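Local structure of ABC transporter, substrate-binding protein (Clostridium perfringens, 4EDP) at residues Ser112-Ala117 with Glu281-Ala286. The protein probably serves as the substrate-binding protein of an ABC transporter, capturing a solute outside the cell and delivering it to the membrane components for import. Residues are numbered along the deposited sequence; the frame is centred on the assembly and turned at random.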
ATOM      1  N   SER A 112      -7.587  22.267   8.275  1.00 15.86           N
ATOM      2  CA  SER A 112      -7.017  23.484   8.851  1.00 17.76           C
ATOM      3  C   SER A 112      -6.375  23.114  10.208  1.00 18.78           C
ATOM      4  O   SER A 112      -5.565  23.866  10.747  1.00 19.66           O
ATOM      5  CB  SER A 112      -8.063  24.592   9.024  1.00 19.00           C
ATOM      6  OG  SER A 112      -9.000  24.321  10.053  1.00 20.39           O
ATOM      7  N   LYS A 113      -6.738  21.941  10.731  1.00 17.04           N
ATOM      8  CA  LYS A 113      -6.211  21.426  12.003  1.00 19.38           C
ATOM      9  C   LYS A 113      -5.046  20.459  11.815  1.00 17.95           C
ATOM     10  O   LYS A 113      -4.517  19.904  12.787  1.00 18.64           O
ATOM     11  CB  LYS A 113      -7.337  20.696  12.744  1.00 20.12           C
ATOM     12  CG  LYS A 113      -8.424  21.593  13.290  1.00 25.09           C
ATOM     13  CD  LYS A 113      -9.603  20.738  13.786  1.00 31.59           C
ATOM     14  CE  LYS A 113     -10.372  21.397  14.890  1.00 38.30           C
ATOM     15  NZ  LYS A 113      -9.573  21.341  16.156  1.00 42.88           N
ATOM     16  N   ILE A 114      -4.640  20.250  10.567  1.00 16.59           N
ATOM     17  CA  ILE A 114      -3.557  19.318  10.246  1.00 16.44           C
ATOM     18  C   ILE A 114      -2.582  20.050   9.312  1.00 16.99           C
ATOM     19  O   ILE A 114      -2.419  19.681   8.141  1.00 15.09           O
ATOM     20  CB  ILE A 114      -4.119  18.041   9.577  1.00 16.35           C
ATOM     21  CG1 ILE A 114      -5.320  17.501  10.368  1.00 17.49           C
ATOM     22  CG2 ILE A 114      -3.012  16.956   9.404  1.00 16.84           C
ATOM     23  CD1 ILE A 114      -5.940  16.205   9.788  1.00 17.01           C
ATOM     24  N   PRO A 115      -1.884  21.062   9.840  1.00 18.21           N
ATOM     25  CA  PRO A 115      -0.995  21.837   8.971  1.00 19.35           C
ATOM     26  C   PRO A 115       0.124  21.035   8.326  1.00 18.72           C
ATOM     27  O   PRO A 115       0.534  21.363   7.207  1.00 18.67           O
ATOM     28  CB  PRO A 115      -0.445  22.922   9.903  1.00 20.89           C
ATOM     29  CG  PRO A 115      -0.613  22.348  11.278  1.00 20.79           C
ATOM     30  CD  PRO A 115      -1.876  21.572  11.220  1.00 19.37           C
ATOM     31  N   ASN A 116       0.558  19.949   8.972  1.00 17.61           N
ATOM     32  CA  ASN A 116       1.630  19.117   8.413  1.00 17.92           C
ATOM     33  C   ASN A 116       1.253  18.422   7.121  1.00 16.07           C
ATOM     34  O   ASN A 116       2.123  17.975   6.388  1.00 15.99           O
ATOM     35  CB  ASN A 116       2.182  18.128   9.451  1.00 17.33           C
ATOM     36  CG  ASN A 116       3.051  18.828  10.495  1.00 21.77           C
ATOM     37  OD1 ASN A 116       3.657  19.868  10.189  1.00 22.94           O
ATOM     38  ND2 ASN A 116       3.135  18.268  11.717  1.00 18.29           N
ATOM     39  N   ALA A 117      -0.044  18.325   6.844  1.00 16.05           N
ATOM     40  CA  ALA A 117      -0.504  17.769   5.573  1.00 14.96           C
ATOM     41  C   ALA A 117       0.043  18.589   4.390  1.00 14.51           C
ATOM     42  O   ALA A 117       0.123  18.069   3.258  1.00 14.28           O
ATOM     43  CB  ALA A 117      -2.033  17.696   5.523  1.00 15.42           C
ATOM     44  N   GLU A 281      -4.578  16.370  16.711  1.00 20.79           N
ATOM     45  CA  GLU A 281      -3.191  16.619  17.108  1.00 20.79           C
ATOM     46  C   GLU A 281      -2.328  15.410  16.782  1.00 20.46           C
ATOM     47  O   GLU A 281      -1.194  15.547  16.312  1.00 20.39           O
ATOM     48  CB  GLU A 281      -3.090  16.977  18.611  1.00 22.97           C
ATOM     49  CG  GLU A 281      -3.648  18.352  18.940  1.00 25.83           C
ATOM     50  CD  GLU A 281      -3.682  18.649  20.431  1.00 33.23           C
ATOM     51  OE1 GLU A 281      -3.528  17.722  21.245  1.00 36.84           O
ATOM     52  OE2 GLU A 281      -3.897  19.815  20.786  1.00 39.01           O
ATOM     53  N   PHE A 282      -2.860  14.219  17.020  1.00 20.00           N
ATOM     54  CA  PHE A 282      -2.103  13.024  16.749  1.00 19.59           C
ATOM     55  C   PHE A 282      -1.827  12.815  15.259  1.00 17.69           C
ATOM     56  O   PHE A 282      -0.701  12.455  14.883  1.00 18.32           O
ATOM     57  CB  PHE A 282      -2.767  11.771  17.316  1.00 20.76           C
ATOM     58  CG  PHE A 282      -1.944  10.547  17.087  1.00 20.98           C
ATOM     59  CD1 PHE A 282      -0.990  10.163  18.000  1.00 21.49           C
ATOM     60  CD2 PHE A 282      -2.070   9.828  15.921  1.00 21.20           C
ATOM     61  CE1 PHE A 282      -0.187   9.065  17.765  1.00 23.37           C
ATOM     62  CE2 PHE A 282      -1.279   8.716  15.682  1.00 22.31           C
ATOM     63  CZ  PHE A 282      -0.342   8.334  16.604  1.00 21.14           C
ATOM     64  N   ILE A 283      -2.825  13.039  14.411  1.00 16.73           N
ATOM     65  CA  ILE A 283      -2.622  12.860  12.959  1.00 14.67           C
ATOM     66  C   ILE A 283      -1.571  13.850  12.479  1.00 15.06           C
ATOM     67  O   ILE A 283      -0.659  13.499  11.709  1.00 15.16           O
ATOM     68  CB  ILE A 283      -3.945  12.968  12.170  1.00 13.32           C
ATOM     69  CG1 ILE A 283      -4.880  11.821  12.568  1.00 16.01           C
ATOM     70  CG2 ILE A 283      -3.684  12.973  10.630  1.00 12.22           C
ATOM     71  CD1 ILE A 283      -6.250  11.804  11.854  1.00 16.95           C
ATOM     72  N   ASN A 284      -1.677  15.090  12.949  1.00 17.34           N
ATOM     73  CA  ASN A 284      -0.710  16.123  12.592  1.00 17.61           C
ATOM     74  C   ASN A 284       0.698  15.709  13.029  1.00 17.50           C
ATOM     75  O   ASN A 284       1.679  15.910  12.305  1.00 17.09           O
ATOM     76  CB  ASN A 284      -1.091  17.468  13.205  1.00 18.77           C
ATOM     77  CG  ASN A 284      -0.260  18.602  12.662  1.00 20.30           C
ATOM     78  OD1 ASN A 284      -0.188  18.809  11.453  1.00 17.81           O
ATOM     79  ND2 ASN A 284       0.353  19.361  13.552  1.00 20.75           N
ATOM     80  N   TYR A 285       0.791  15.103  14.210  1.00 18.05           N
ATOM     81  CA  TYR A 285       2.053  14.589  14.731  1.00 18.36           C
ATOM     82  C   TYR A 285       2.599  13.452  13.860  1.00 18.14           C
ATOM     83  O   TYR A 285       3.797  13.437  13.519  1.00 17.69           O
ATOM     84  CB  TYR A 285       1.818  14.129  16.175  1.00 18.54           C
ATOM     85  CG  TYR A 285       2.836  13.205  16.795  1.00 20.14           C
ATOM     86  CD1 TYR A 285       3.997  13.696  17.396  1.00 24.02           C
ATOM     87  CD2 TYR A 285       2.593  11.843  16.860  1.00 21.15           C
ATOM     88  CE1 TYR A 285       4.924  12.825  18.010  1.00 22.14           C
ATOM     89  CE2 TYR A 285       3.499  10.975  17.461  1.00 22.47           C
ATOM     90  CZ  TYR A 285       4.660  11.474  18.028  1.00 23.31           C
ATOM     91  OH  TYR A 285       5.547  10.599  18.619  1.00 25.53           O
ATOM     92  N   ALA A 286       1.721  12.525  13.467  1.00 17.39           N
ATOM     93  CA  ALA A 286       2.136  11.377  12.639  1.00 17.07           C
ATOM     94  C   ALA A 286       2.703  11.803  11.266  1.00 16.69           C
ATOM     95  O   ALA A 286       3.533  11.094  10.675  1.00 15.50           O
ATOM     96  CB  ALA A 286       0.974  10.391  12.463  1.00 16.87           C
TER
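Asn-116 donates twice to Asn-284, its backbone N-H to OD1 and its ND2 to the backbone O, in a pair of hydrogen bonds that joins the loop 112-117 to the last turns of helix 276-286. With CG anti to its backbone N (chi1 -170°), Asn-284 carries its carboxamide across to the loop, where OD1 accepts the backbone N-H of Asn-116 at an N to OD1 distance of 2.8 Å. The N-H meets the oxygen almost head-on, close to the line of the CG-OD1 bond. The second bond runs from Asn-116 ND2 to Asn-284 O at 2.8 Å, with an almost straight N-H...O angle of 179°. The acceptor sits in the amide plane of Asn-116, whereas the donor stands well above the carbonyl plane of Asn-284. The two carboxamides are turned only 15° from parallel.

Pro-115 adds close carbon contacts, its CD lying 3.2 Å from Asn-284 OD1. Next to the polar pair, Ile-114 extends the contact with two branches: CG2 approaches Asn-284 CA at 4.0 Å, and CD1 meets Ile-283 CG2 at 4.0 Å. Ile-283 also packs on Ile-267 and Ile-269 of strand 262-269, linking this apolar patch to the mixed sheet that contains that strand, in a fold consistent with the periplasmic-binding-protein superfamily.

The example illustrates how two asparagine side chains, each bonded to the other's backbone, can tie a loop to a helix. Because one asparagine must accept a backbone N-H and the other must donate to a backbone carbonyl, the bonds distinguish oxygen from nitrogen in both carboxamides, fixing their flips while the isoleucines supply nonpolar packing alongside.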